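11R-lipoxygenase (Gersemia fruticosa, PDB 3VF1) probably inserts molecular oxygen into polyunsaturated fatty acids, as a calcium-dependent lipoxygenase built around one non-heme iron. Local coordinates at residues K312-I317 with D383-Q388; Y328-L333 with Q598-E603; I349-Q354 with K376-C381; T368-I373 with K610-S615. All blocks are in the same frame, centred on the assembly; numbering follows the deposited sequence.

Interaction 1 (K312-I317 with D383-Q388)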
loop_
_atom_site.group_PDB
_atom_site.type_symbol
_atom_site.label_atom_id
_atom_site.label_comp_id
_atom_site.label_asym_id
_atom_site.label_seq_id
_atom_site.Cartn_x
_atom_site.Cartn_y
_atom_site.Cartn_z
ATOM N N LYS A 312 12.977 4.407 20.100
ATOM C CA LYS A 312 14.280 3.797 20.332
ATOM C C LYS A 312 14.922 3.307 19.037
ATOM O O LYS A 312 16.143 3.299 18.909
ATOM C CB LYS A 312 14.133 2.623 21.300
ATOM C CG LYS A 312 15.426 1.883 21.579
ATOM C CD LYS A 312 15.234 0.818 22.646
ATOM C CE LYS A 312 16.551 0.155 23.015
ATOM N NZ LYS A 312 16.394 -0.806 24.144
ATOM N N ILE A 313 14.099 2.896 18.080
ATOM C CA ILE A 313 14.604 2.284 16.854
ATOM C C ILE A 313 15.494 3.232 16.047
ATOM O O ILE A 313 16.308 2.786 15.241
ATOM C CB ILE A 313 13.452 1.772 15.959
ATOM C CG1 ILE A 313 14.009 0.904 14.831
ATOM C CG2 ILE A 313 12.642 2.937 15.399
ATOM C CD1 ILE A 313 12.951 0.132 14.072
ATOM N N LEU A 314 15.345 4.533 16.269
ATOM C CA LEU A 314 16.158 5.518 15.561
ATOM C C LEU A 314 17.593 5.552 16.078
ATOM O O LEU A 314 18.467 6.169 15.470
ATOM C CB LEU A 314 15.533 6.909 15.677
ATOM C CG LEU A 314 14.297 7.141 14.806
ATOM C CD1 LEU A 314 13.630 8.462 15.154
ATOM C CD2 LEU A 314 14.677 7.103 13.335
ATOM N N GLU A 315 17.831 4.885 17.200
ATOM C CA GLU A 315 19.158 4.850 17.795
ATOM C C GLU A 315 20.139 4.141 16.866
ATOM O O GLU A 315 19.922 2.993 16.483
ATOM C CB GLU A 315 19.104 4.142 19.149
ATOM C CG GLU A 315 20.185 4.575 20.125
ATOM C CD GLU A 315 19.901 4.117 21.543
ATOM O OE1 GLU A 315 19.061 3.207 21.718
ATOM O OE2 GLU A 315 20.512 4.673 22.483
ATOM N N GLY A 316 21.215 4.835 16.502
ATOM C CA GLY A 316 22.237 4.263 15.644
ATOM C C GLY A 316 22.066 4.612 14.175
ATOM O O GLY A 316 22.948 4.340 13.363
ATOM N N ILE A 317 20.932 5.212 13.829
ATOM C CA ILE A 317 20.668 5.599 12.448
ATOM C C ILE A 317 21.330 6.941 12.138
ATOM O O ILE A 317 21.010 7.953 12.764
ATOM C CB ILE A 317 19.157 5.709 12.173
ATOM C CG1 ILE A 317 18.442 4.425 12.606
ATOM C CG2 ILE A 317 18.902 5.999 10.701
ATOM C CD1 ILE A 317 18.943 3.174 11.911
ATOM N N ASP A 383 8.844 10.848 14.306
ATOM C CA ASP A 383 7.707 10.060 13.843
ATOM C C ASP A 383 7.641 10.040 12.320
ATOM O O ASP A 383 7.248 9.038 11.725
ATOM C CB ASP A 383 6.403 10.617 14.419
ATOM C CG ASP A 383 5.197 9.775 14.050
ATOM O OD1 ASP A 383 4.957 8.748 14.722
ATOM O OD2 ASP A 383 4.488 10.142 13.088
ATOM N N THR A 384 8.029 11.146 11.696
ATOM C CA THR A 384 8.040 11.236 10.239
ATOM C C THR A 384 9.018 10.231 9.644
ATOM O O THR A 384 8.709 9.564 8.658
ATOM C CB THR A 384 8.426 12.648 9.759
ATOM O OG1 THR A 384 7.436 13.588 10.193
ATOM C CG2 THR A 384 8.532 12.685 8.240
ATOM N N GLN A 385 10.198 10.128 10.248
ATOM C CA GLN A 385 11.200 9.172 9.794
ATOM C C GLN A 385 10.584 7.783 9.828
ATOM O O GLN A 385 10.686 7.014 8.872
ATOM C CB GLN A 385 12.444 9.193 10.693
ATOM C CG GLN A 385 12.967 10.573 11.066
ATOM C CD GLN A 385 13.255 11.443 9.860
ATOM O OE1 GLN A 385 14.124 11.128 9.049
ATOM N NE2 GLN A 385 12.525 12.548 9.738
ATOM N N TYR A 386 9.935 7.476 10.947
ATOM C CA TYR A 386 9.307 6.181 11.157
ATOM C C TYR A 386 8.205 5.936 10.130
ATOM O O TYR A 386 8.134 4.866 9.530
ATOM C CB TYR A 386 8.728 6.115 12.572
ATOM C CG TYR A 386 8.304 4.733 13.013
ATOM C CD1 TYR A 386 7.153 4.141 12.507
ATOM C CD2 TYR A 386 9.045 4.025 13.949
ATOM C CE1 TYR A 386 6.759 2.879 12.914
ATOM C CE2 TYR A 386 8.661 2.764 14.362
ATOM C CZ TYR A 386 7.516 2.196 13.841
ATOM O OH TYR A 386 7.131 0.941 14.250
ATOM N N HIS A 387 7.350 6.932 9.923
ATOM C CA HIS A 387 6.204 6.771 9.035
ATOM C C HIS A 387 6.615 6.513 7.589
ATOM O O HIS A 387 6.107 5.596 6.948
ATOM C CB HIS A 387 5.303 8.003 9.078
ATOM C CG HIS A 387 4.302 8.047 7.967
ATOM N ND1 HIS A 387 4.410 8.917 6.903
ATOM C CD2 HIS A 387 3.187 7.315 7.742
ATOM C CE1 HIS A 387 3.397 8.728 6.078
ATOM N NE2 HIS A 387 2.640 7.760 6.563
ATOM N N GLN A 388 7.530 7.328 7.077
ATOM C CA GLN A 388 7.917 7.248 5.675
ATOM C C GLN A 388 8.594 5.924 5.334
ATOM O O GLN A 388 8.233 5.271 4.358
ATOM C CB GLN A 388 8.849 8.406 5.314
ATOM C CG GLN A 388 8.169 9.762 5.286
ATOM C CD GLN A 388 7.107 9.858 4.205
ATOM O OE1 GLN A 388 7.151 9.139 3.207
ATOM N NE2 GLN A 388 6.142 10.748 4.403
#

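Interaction 2 (Y328-L333 with Q598-E603)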
loop_
_atom_site.group_PDB
_atom_site.type_symbol
_atom_site.label_atom_id
_atom_site.label_comp_id
_atom_site.label_asym_id
_atom_site.label_seq_id
_atom_site.Cartn_x
_atom_site.Cartn_y
_atom_site.Cartn_z
ATOM N N TYR A 328 19.625 16.623 11.289
ATOM C CA TYR A 328 19.694 16.039 12.619
ATOM C C TYR A 328 18.401 15.330 12.990
ATOM O O TYR A 328 17.337 15.619 12.443
ATOM C CB TYR A 328 19.995 17.127 13.650
ATOM C CG TYR A 328 21.258 17.899 13.360
ATOM C CD1 TYR A 328 21.247 18.978 12.486
ATOM C CD2 TYR A 328 22.462 17.549 13.953
ATOM C CE1 TYR A 328 22.400 19.687 12.214
ATOM C CE2 TYR A 328 23.620 18.253 13.688
ATOM C CZ TYR A 328 23.583 19.320 12.816
ATOM O OH TYR A 328 24.733 20.025 12.546
ATOM N N ILE A 329 18.514 14.394 13.924
ATOM C CA ILE A 329 17.362 13.705 14.479
ATOM C C ILE A 329 17.752 13.190 15.854
ATOM O O ILE A 329 18.931 12.994 16.139
ATOM C CB ILE A 329 16.912 12.521 13.594
ATOM C CG1 ILE A 329 15.439 12.189 13.843
ATOM C CG2 ILE A 329 17.782 11.294 13.850
ATOM C CD1 ILE A 329 14.475 13.288 13.435
ATOM N N THR A 330 16.761 12.978 16.708
ATOM C CA THR A 330 17.011 12.441 18.034
ATOM C C THR A 330 16.354 11.070 18.146
ATOM O O THR A 330 15.977 10.475 17.138
ATOM C CB THR A 330 16.482 13.385 19.132
ATOM O OG1 THR A 330 15.048 13.365 19.148
ATOM C CG2 THR A 330 16.968 14.806 18.890
ATOM N N THR A 331 16.231 10.570 19.368
ATOM C CA THR A 331 15.648 9.260 19.610
ATOM C C THR A 331 14.657 9.395 20.756
ATOM O O THR A 331 14.827 8.789 21.814
ATOM C CB THR A 331 16.740 8.240 19.970
ATOM O OG1 THR A 331 17.391 8.642 21.180
ATOM C CG2 THR A 331 17.768 8.150 18.853
ATOM N N PRO A 332 13.602 10.191 20.536
ATOM C CA PRO A 332 12.765 10.729 21.609
ATOM C C PRO A 332 11.786 9.741 22.228
ATOM O O PRO A 332 11.553 8.656 21.696
ATOM C CB PRO A 332 11.988 11.837 20.904
ATOM C CG PRO A 332 11.845 11.347 19.511
ATOM C CD PRO A 332 13.102 10.576 19.206
ATOM N N LEU A 333 11.229 10.142 23.366
ATOM C CA LEU A 333 10.115 9.443 23.985
ATOM C C LEU A 333 9.049 10.474 24.324
ATOM O O LEU A 333 9.352 11.532 24.870
ATOM C CB LEU A 333 10.547 8.717 25.258
ATOM C CG LEU A 333 11.618 7.637 25.117
ATOM C CD1 LEU A 333 13.005 8.238 25.263
ATOM C CD2 LEU A 333 11.394 6.531 26.135
ATOM N N GLN A 598 19.338 22.034 12.377
ATOM C CA GLN A 598 20.162 22.343 13.536
ATOM C C GLN A 598 19.979 21.263 14.585
ATOM O O GLN A 598 18.926 20.633 14.652
ATOM C CB GLN A 598 19.769 23.695 14.127
ATOM C CG GLN A 598 19.961 24.871 13.188
ATOM C CD GLN A 598 21.423 25.184 12.948
ATOM O OE1 GLN A 598 22.294 24.748 13.701
ATOM N NE2 GLN A 598 21.701 25.940 11.893
ATOM N N PRO A 599 21.009 21.034 15.410
ATOM C CA PRO A 599 20.854 20.070 16.500
ATOM C C PRO A 599 19.822 20.558 17.508
ATOM O O PRO A 599 19.528 21.751 17.545
ATOM C CB PRO A 599 22.251 20.020 17.130
ATOM C CG PRO A 599 22.903 21.304 16.736
ATOM C CD PRO A 599 22.344 21.657 15.394
ATOM N N PRO A 600 19.273 19.644 18.318
ATOM C CA PRO A 600 18.266 20.027 19.312
ATOM C C PRO A 600 18.862 20.930 20.383
ATOM O O PRO A 600 20.083 21.037 20.475
ATOM C CB PRO A 600 17.841 18.687 19.914
ATOM C CG PRO A 600 19.016 17.793 19.711
ATOM C CD PRO A 600 19.635 18.220 18.412
ATOM N N PRO A 601 18.008 21.578 21.185
ATOM C CA PRO A 601 18.494 22.437 22.268
ATOM C C PRO A 601 19.125 21.622 23.389
ATOM O O PRO A 601 18.726 20.481 23.618
ATOM C CB PRO A 601 17.221 23.128 22.761
ATOM C CG PRO A 601 16.126 22.183 22.426
ATOM C CD PRO A 601 16.536 21.522 21.142
ATOM N N THR A 602 20.106 22.201 24.071
ATOM C CA THR A 602 20.758 21.531 25.190
ATOM C C THR A 602 20.394 22.192 26.517
ATOM O O THR A 602 20.674 21.650 27.585
ATOM C CB THR A 602 22.290 21.542 25.032
ATOM O OG1 THR A 602 22.742 22.884 24.817
ATOM C CG2 THR A 602 22.715 20.670 23.858
ATOM N N GLU A 603 19.764 23.362 26.442
ATOM C CA GLU A 603 19.391 24.110 27.635
ATOM C C GLU A 603 17.955 24.615 27.545
ATOM O O GLU A 603 17.372 24.675 26.464
ATOM C CB GLU A 603 20.332 25.299 27.829
ATOM C CG GLU A 603 21.765 24.920 28.160
ATOM C CD GLU A 603 22.659 26.133 28.340
ATOM O OE1 GLU A 603 22.596 27.050 27.493
ATOM O OE2 GLU A 603 23.420 26.174 29.330
#

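Interaction 3 (I349-Q354 with K376-C381)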
loop_
_atom_site.group_PDB
_atom_site.type_symbol
_atom_site.label_atom_id
_atom_site.label_comp_id
_atom_site.label_asym_id
_atom_site.label_seq_id
_atom_site.Cartn_x
_atom_site.Cartn_y
_atom_site.Cartn_z
ATOM N N ILE A 349 8.214 14.978 27.288
ATOM C CA ILE A 349 9.038 14.566 26.157
ATOM C C ILE A 349 10.519 14.544 26.526
ATOM O O ILE A 349 11.018 15.446 27.194
ATOM C CB ILE A 349 8.857 15.505 24.951
ATOM C CG1 ILE A 349 7.428 15.417 24.411
ATOM C CG2 ILE A 349 9.856 15.160 23.852
ATOM C CD1 ILE A 349 7.125 16.433 23.324
ATOM N N GLN A 350 11.213 13.505 26.079
ATOM C CA GLN A 350 12.659 13.406 26.240
ATOM C C GLN A 350 13.266 13.129 24.871
ATOM O O GLN A 350 12.920 12.144 24.229
ATOM C CB GLN A 350 13.005 12.288 27.224
ATOM C CG GLN A 350 14.481 12.180 27.565
ATOM C CD GLN A 350 14.761 11.088 28.580
ATOM O OE1 GLN A 350 14.483 11.245 29.770
ATOM N NE2 GLN A 350 15.309 9.971 28.115
ATOM N N LEU A 351 14.166 13.997 24.423
ATOM C CA LEU A 351 14.645 13.956 23.042
ATOM C C LEU A 351 15.549 12.758 22.745
ATOM O O LEU A 351 15.473 12.175 21.664
ATOM C CB LEU A 351 15.364 15.259 22.684
ATOM C CG LEU A 351 14.513 16.529 22.777
ATOM C CD1 LEU A 351 15.327 17.748 22.366
ATOM C CD2 LEU A 351 13.257 16.412 21.925
ATOM N N TYR A 352 16.398 12.389 23.698
ATOM C CA TYR A 352 17.297 11.251 23.511
ATOM C C TYR A 352 16.992 10.150 24.522
ATOM O O TYR A 352 16.449 10.415 25.594
ATOM C CB TYR A 352 18.759 11.686 23.632
ATOM C CG TYR A 352 19.232 12.609 22.527
ATOM C CD1 TYR A 352 19.643 12.104 21.297
ATOM C CD2 TYR A 352 19.285 13.985 22.718
ATOM C CE1 TYR A 352 20.085 12.945 20.286
ATOM C CE2 TYR A 352 19.725 14.833 21.715
ATOM C CZ TYR A 352 20.123 14.307 20.503
ATOM O OH TYR A 352 20.564 15.154 19.511
ATOM N N GLN A 353 17.356 8.920 24.179
ATOM C CA GLN A 353 17.021 7.755 24.994
ATOM C C GLN A 353 17.616 7.833 26.398
ATOM O O GLN A 353 16.921 7.603 27.388
ATOM C CB GLN A 353 17.499 6.473 24.305
ATOM C CG GLN A 353 16.641 6.040 23.126
ATOM C CD GLN A 353 15.290 5.504 23.555
ATOM O OE1 GLN A 353 15.208 4.551 24.331
ATOM N NE2 GLN A 353 14.222 6.117 23.056
ATOM N N GLN A 354 18.901 8.163 26.481
ATOM C CA GLN A 354 19.613 8.146 27.757
ATOM C C GLN A 354 19.583 9.505 28.448
ATOM O O GLN A 354 20.024 10.502 27.877
ATOM C CB GLN A 354 21.061 7.705 27.539
ATOM C CG GLN A 354 21.191 6.282 27.019
ATOM C CD GLN A 354 20.604 5.261 27.976
ATOM O OE1 GLN A 354 20.761 5.372 29.194
ATOM N NE2 GLN A 354 19.918 4.263 27.430
ATOM N N LYS A 376 7.982 19.456 20.932
ATOM C CA LYS A 376 6.966 18.740 20.170
ATOM C C LYS A 376 7.385 18.545 18.715
ATOM O O LYS A 376 7.144 17.489 18.132
ATOM C CB LYS A 376 5.625 19.476 20.242
ATOM C CG LYS A 376 4.951 19.387 21.604
ATOM C CD LYS A 376 3.541 19.954 21.583
ATOM C CE LYS A 376 3.527 21.441 21.261
ATOM N NZ LYS A 376 2.147 22.000 21.292
ATOM N N LEU A 377 8.011 19.561 18.131
ATOM C CA LEU A 377 8.445 19.488 16.742
ATOM C C LEU A 377 9.452 18.365 16.538
ATOM O O LEU A 377 9.418 17.672 15.524
ATOM C CB LEU A 377 9.046 20.822 16.293
ATOM C CG LEU A 377 8.043 21.970 16.138
ATOM C CD1 LEU A 377 8.761 23.303 15.984
ATOM C CD2 LEU A 377 7.125 21.721 14.952
ATOM N N TRP A 378 10.344 18.184 17.506
ATOM C CA TRP A 378 11.371 17.149 17.413
ATOM C C TRP A 378 10.790 15.749 17.585
ATOM O O TRP A 378 11.321 14.782 17.042
ATOM C CB TRP A 378 12.475 17.395 18.443
ATOM C CG TRP A 378 13.482 18.421 18.001
ATOM C CD1 TRP A 378 13.484 19.754 18.297
ATOM C CD2 TRP A 378 14.632 18.192 17.176
ATOM N NE1 TRP A 378 14.563 20.367 17.710
ATOM C CE2 TRP A 378 15.283 19.432 17.016
ATOM C CE3 TRP A 378 15.172 17.061 16.559
ATOM C CZ2 TRP A 378 16.447 19.570 16.265
ATOM C CZ3 TRP A 378 16.329 17.201 15.813
ATOM C CH2 TRP A 378 16.954 18.444 15.675
ATOM N N LEU A 379 9.698 15.642 18.336
ATOM C CA LEU A 379 9.018 14.363 18.509
ATOM C C LEU A 379 8.328 13.953 17.209
ATOM O O LEU A 379 8.379 12.792 16.807
ATOM C CB LEU A 379 7.996 14.447 19.645
ATOM C CG LEU A 379 7.239 13.157 19.967
ATOM C CD1 LEU A 379 8.186 12.070 20.448
ATOM C CD2 LEU A 379 6.157 13.422 21.005
ATOM N N ARG A 380 7.686 14.915 16.554
ATOM C CA ARG A 380 7.009 14.663 15.288
ATOM C C ARG A 380 8.006 14.339 14.181
ATOM O O ARG A 380 7.735 13.510 13.313
ATOM C CB ARG A 380 6.169 15.875 14.885
ATOM C CG ARG A 380 4.994 16.142 15.804
ATOM C CD ARG A 380 3.949 15.045 15.693
ATOM N NE ARG A 380 3.352 14.988 14.361
ATOM C CZ ARG A 380 2.653 13.958 13.893
ATOM N NH1 ARG A 380 2.461 12.878 14.640
ATOM N NH2 ARG A 380 2.150 14.004 12.668
ATOM N N CYS A 381 9.159 14.995 14.209
ATOM C CA CYS A 381 10.183 14.761 13.202
ATOM C C CYS A 381 10.629 13.304 13.241
ATOM O O CYS A 381 10.784 12.666 12.200
ATOM C CB CYS A 381 11.380 15.688 13.418
ATOM S SG CYS A 381 12.558 15.691 12.038
#

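Interaction 4 (T368-I373 with K610-S615)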
loop_
_atom_site.group_PDB
_atom_site.type_symbol
_atom_site.label_atom_id
_atom_site.label_comp_id
_atom_site.label_asym_id
_atom_site.label_seq_id
_atom_site.Cartn_x
_atom_site.Cartn_y
_atom_site.Cartn_z
ATOM N N THR A 368 8.947 26.773 29.127
ATOM C CA THR A 368 8.374 27.913 28.428
ATOM C C THR A 368 7.534 27.408 27.265
ATOM O O THR A 368 7.648 26.249 26.862
ATOM C CB THR A 368 9.464 28.857 27.890
ATOM O OG1 THR A 368 10.210 28.198 26.860
ATOM C CG2 THR A 368 10.410 29.290 29.007
ATOM N N GLU A 369 6.690 28.280 26.726
ATOM C CA GLU A 369 5.785 27.897 25.653
ATOM C C GLU A 369 6.547 27.610 24.362
ATOM O O GLU A 369 6.226 26.665 23.643
ATOM C CB GLU A 369 4.735 28.987 25.437
ATOM C CG GLU A 369 3.868 29.228 26.663
ATOM C CD GLU A 369 2.788 30.259 26.426
ATOM O OE1 GLU A 369 2.715 30.804 25.304
ATOM O OE2 GLU A 369 2.007 30.522 27.365
ATOM N N TRP A 370 7.561 28.418 24.073
ATOM C CA TRP A 370 8.381 28.203 22.886
ATOM C C TRP A 370 9.200 26.922 23.009
ATOM O O TRP A 370 9.359 26.187 22.037
ATOM C CB TRP A 370 9.301 29.400 22.634
ATOM C CG TRP A 370 8.607 30.554 21.972
ATOM C CD1 TRP A 370 8.440 31.811 22.475
ATOM C CD2 TRP A 370 7.978 30.551 20.684
ATOM N NE1 TRP A 370 7.751 32.591 21.579
ATOM C CE2 TRP A 370 7.455 31.841 20.472
ATOM C CE3 TRP A 370 7.808 29.582 19.690
ATOM C CZ2 TRP A 370 6.775 32.188 19.306
ATOM C CZ3 TRP A 370 7.133 29.928 18.535
ATOM C CH2 TRP A 370 6.624 31.221 18.352
ATOM N N ASP A 371 9.718 26.656 24.205
ATOM C CA ASP A 371 10.474 25.429 24.450
ATOM C C ASP A 371 9.594 24.210 24.217
ATOM O O ASP A 371 10.010 23.249 23.579
ATOM C CB ASP A 371 11.026 25.400 25.880
ATOM C CG ASP A 371 12.424 25.987 25.984
ATOM O OD1 ASP A 371 12.909 26.564 24.990
ATOM O OD2 ASP A 371 13.040 25.872 27.065
ATOM N N TRP A 372 8.374 24.258 24.741
ATOM C CA TRP A 372 7.441 23.151 24.597
ATOM C C TRP A 372 7.118 22.894 23.127
ATOM O O TRP A 372 7.028 21.746 22.695
ATOM C CB TRP A 372 6.154 23.429 25.375
ATOM C CG TRP A 372 5.133 22.343 25.231
ATOM C CD1 TRP A 372 3.858 22.473 24.766
ATOM C CD2 TRP A 372 5.310 20.955 25.542
ATOM N NE1 TRP A 372 3.226 21.252 24.776
ATOM C CE2 TRP A 372 4.096 20.305 25.245
ATOM C CE3 TRP A 372 6.374 20.200 26.043
ATOM C CZ2 TRP A 372 3.917 18.935 25.434
ATOM C CZ3 TRP A 372 6.194 18.841 26.229
ATOM C CH2 TRP A 372 4.976 18.223 25.925
ATOM N N ILE A 373 6.942 23.968 22.363
ATOM C CA ILE A 373 6.681 23.846 20.934
ATOM C C ILE A 373 7.873 23.201 20.234
ATOM O O ILE A 373 7.705 22.338 19.375
ATOM C CB ILE A 373 6.369 25.215 20.296
ATOM C CG1 ILE A 373 4.950 25.646 20.666
ATOM C CG2 ILE A 373 6.516 25.153 18.783
ATOM C CD1 ILE A 373 4.597 27.057 20.233
ATOM N N LYS A 610 12.384 32.666 15.875
ATOM C CA LYS A 610 13.453 32.648 14.878
ATOM C C LYS A 610 14.374 31.437 15.025
ATOM O O LYS A 610 14.870 30.905 14.031
ATOM C CB LYS A 610 14.272 33.940 14.939
ATOM C CG LYS A 610 13.555 35.160 14.379
ATOM C CD LYS A 610 13.323 35.039 12.878
ATOM C CE LYS A 610 12.643 36.283 12.321
ATOM N NZ LYS A 610 12.398 36.188 10.854
ATOM N N VAL A 611 14.608 31.007 16.259
ATOM C CA VAL A 611 15.433 29.828 16.497
ATOM C C VAL A 611 14.779 28.608 15.868
ATOM O O VAL A 611 15.445 27.781 15.244
ATOM C CB VAL A 611 15.626 29.561 18.001
ATOM C CG1 VAL A 611 16.240 28.183 18.228
ATOM C CG2 VAL A 611 16.490 30.645 18.627
ATOM N N ILE A 612 13.465 28.508 16.038
ATOM C CA ILE A 612 12.700 27.397 15.490
ATOM C C ILE A 612 12.737 27.403 13.964
ATOM O O ILE A 612 12.869 26.351 13.342
ATOM C CB ILE A 612 11.243 27.431 15.991
ATOM C CG1 ILE A 612 11.188 26.945 17.441
ATOM C CG2 ILE A 612 10.350 26.565 15.116
ATOM C CD1 ILE A 612 9.840 27.122 18.112
ATOM N N MET A 613 12.629 28.585 13.366
ATOM C CA MET A 613 12.673 28.707 11.911
ATOM C C MET A 613 14.023 28.262 11.355
ATOM O O MET A 613 14.126 27.890 10.186
ATOM C CB MET A 613 12.398 30.150 11.477
ATOM C CG MET A 613 11.039 30.687 11.896
ATOM S SD MET A 613 9.703 29.500 11.668
ATOM C CE MET A 613 9.778 29.246 9.898
ATOM N N ALA A 614 15.056 28.305 12.192
ATOM C CA ALA A 614 16.398 27.926 11.761
ATOM C C ALA A 614 16.574 26.411 11.764
ATOM O O ALA A 614 17.436 25.879 11.061
ATOM C CB ALA A 614 17.444 28.583 12.649
ATOM N N SER A 615 15.760 25.722 12.559
ATOM C CA SER A 615 15.797 24.264 12.613
ATOM C C SER A 615 14.932 23.653 11.517
ATOM O O SER A 615 15.336 22.695 10.859
ATOM C CB SER A 615 15.327 23.765 13.980
ATOM O OG SER A 615 16.334 23.942 14.959
#

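Interaction 1 (K312-I317 with D383-Q388)
Ile313 holds CG1 anti to its backbone N (chi1 -169°), which places methyl CG2 between the N and the carbonyl carbon, directed at Tyr386. In the tyrosine, chi1 -168° sets CG opposite the backbone N, and the ring end comes nearer to Ile313 with its CD2-CE2 side. CG2 of Ile313 arrives at the ring edge, close to the ring plane, 4.0 Å from CD2 and 4.1 Å from CE2 of Tyr386; the two side chains cross at about a right angle. Beside this pair, the branch tip CD2 of Leu314 rests on CB of Gln385 at 4.0 Å, again almost perpendicular. The contact sets a short 3-10 turn, 312-314, followed by a type II beta turn from Leu314 to Ile317, against helix 369-410, the long helix of the lipoxygenase domain that also carries the iron ligands His392 and His397. Tyr386 sits six residues, somewhat under two turns, before His392, their side chains about 9 Å apart. No hydrogen bond joins the two segments. The Gln385 chain bends about its CB-CG bond, its end leads off from Leu314, and NE2 donates to the carbonyls of Thr594 and Cys381. Helix 456-465 closes over the same spot: Leu460 and His464 touch Ile313, and His464 also touches Tyr386.

Interaction 2 (Y328-L333 with Q598-E603)
Tyr328 lies with one face of its ring over the nitrogen and CD of Pro599, and this CH-pi packing is the main part of the contact. The prolyl nitrogen of Pro599 sits 3.5 Å above the ring plane of Tyr328, over its centre, while CD of Pro599 makes a CH-pi contact at 3.8 Å from the ring centroid, only 17° off the ring normal. Being bound to the nitrogen, CD is a slightly polarised methylene, well suited to such a face. A chi1 of -56°, with CG of Tyr328 anti to its carbonyl carbon, lays the ring over Pro599, and ring and proline lie side by side, pointing the same way. The tyrosine also meets the backbone of Gln598, with CD1 of Tyr328 3.4 Å from the carbonyl carbon of Gln598.

Purely aliphatic packing comes next along the chain. Methyl CG2 of Thr330 touches CG of Pro600 at 3.7 Å, the two side chains sliding past each other in opposite directions.

Polar bonds do not cross between the segments; those of 328-333 go to its surroundings. OG1 of Thr330 is hydrogen-bonded to the carbonyl O of Leu351, and the backbone of Tyr328 is bonded to Met596, just ahead of Gln598.

Far from the iron, this is surface packing within the lipoxygenase domain: CH-pi packing of proline on tyrosine that lays the Pro599-Pro601 run, extended with polyproline-like backbone angles, along the loop leading into strand 333-338.

Interaction 3 (I349-Q354 with K376-C381)
Trp378 meets Leu351 at the root of its indole: CB of the tryptophan lies 3.7 Å from CD2 of the leucine, and the two side chains cross at about a right angle. The indole itself leads off from there, beside Thr330 and Met596. A second flat group is the amide of Gln350: CB of this residue points away from the helix, and the amide binds the loop just after the strand. Its NE2 donates to Tyr352 O at 2.8 Å, in the carbonyl plane, with the acceptor 17° out of the amide plane; the N-H...O angle is 152°. NE2 also bonds to the carbonyl of Asn279.

Ile349 makes the larger contact. With CG1 anti to the carbonyl carbon (chi1 -65°) and the chain then extended, CD1 reaches the helix between two residues one turn apart, 3.9 Å from CA of Lys376 and 3.9 Å from CD2 of Leu379. Ile349 and Leu379 cross obliquely. The end of strand 344-350 is thereby packed on helix 369-410, where Phe261 of helix 254-263 joins Leu379.

The lysine offers CA and, of its side chain, CG, which stands 4.1 Å from CD1 of Ile349, while its NZ makes a salt bridge to Asp254. Across the segments the contact is entirely apolar and buried; it rests on the fit of methyls against the helix, and the buried lysine charge is probably balanced by Asp254.

Interaction 4 (T368-I373 with K610-S615)
The start of helix 369-410, at Trp370, approaches the short helix 609-615 at Ile612, their CA atoms 8.6 Å apart. Thr368 is the N-cap of the long helix: its OG1 accepts from Asp371 N at 3.1 Å, with an N-H...O angle of 151°. The helix proper continues at once, Trp372 N bonding to Thr368 O at 3.0 Å. A single methyl then carries the contact from the other side. With chi1 at -76°, CG1 of Ile612 lies opposite its carbonyl carbon, and the extended chain delivers CD1 to the pair Trp370 and Ile373, which lie one turn apart on the facing helix. CD1 of Ile612 is 3.6 Å from CE3 of Trp370, on the benzene half of the indole, and 3.9 Å from CG2 of Ile373. Both side chains cross Ile612 at about a right angle. Such a residue set between two neighbours of the opposite helix is ordinary helix-helix packing, here of small area, in the lipoxygenase domain and away from the iron; Met374 and Leu377 of the long helix also touch Ile612. No hydrogen bond joins the two segments. The carboxylate of Asp371 accepts from the backbone N of Gly605 and of Ser607, in the loop before helix 609-615. The indole of Trp370 further meets the ring of His609, their planes inclined at about 40°.

In the fold
From the N-terminal side, the loop after strand 306-310 opens interaction 1, the lead into strand 333-338 opens interaction 2, and the end of strand 344-350 opens interaction 3. On helix 369-410, 368-373 opens interaction 4, then 376-381 closes interaction 3 and 383-388 closes interaction 1. The chain returns at 598-603 and 610-615 to close interactions 2 and 4. Interaction 3 falls within the loops of 1 and 2; 1 crosses 2 and 4, and 4 crosses 2 and 3. Sheet-side loops, long helix and the 598-615 region are thus tied together. Leu333 N with Gln350 O, a probable hydrogen bond between strands 333-338 and 344-350, joins 2 to 3; Leu377 against Ile612 joins 3 to 4.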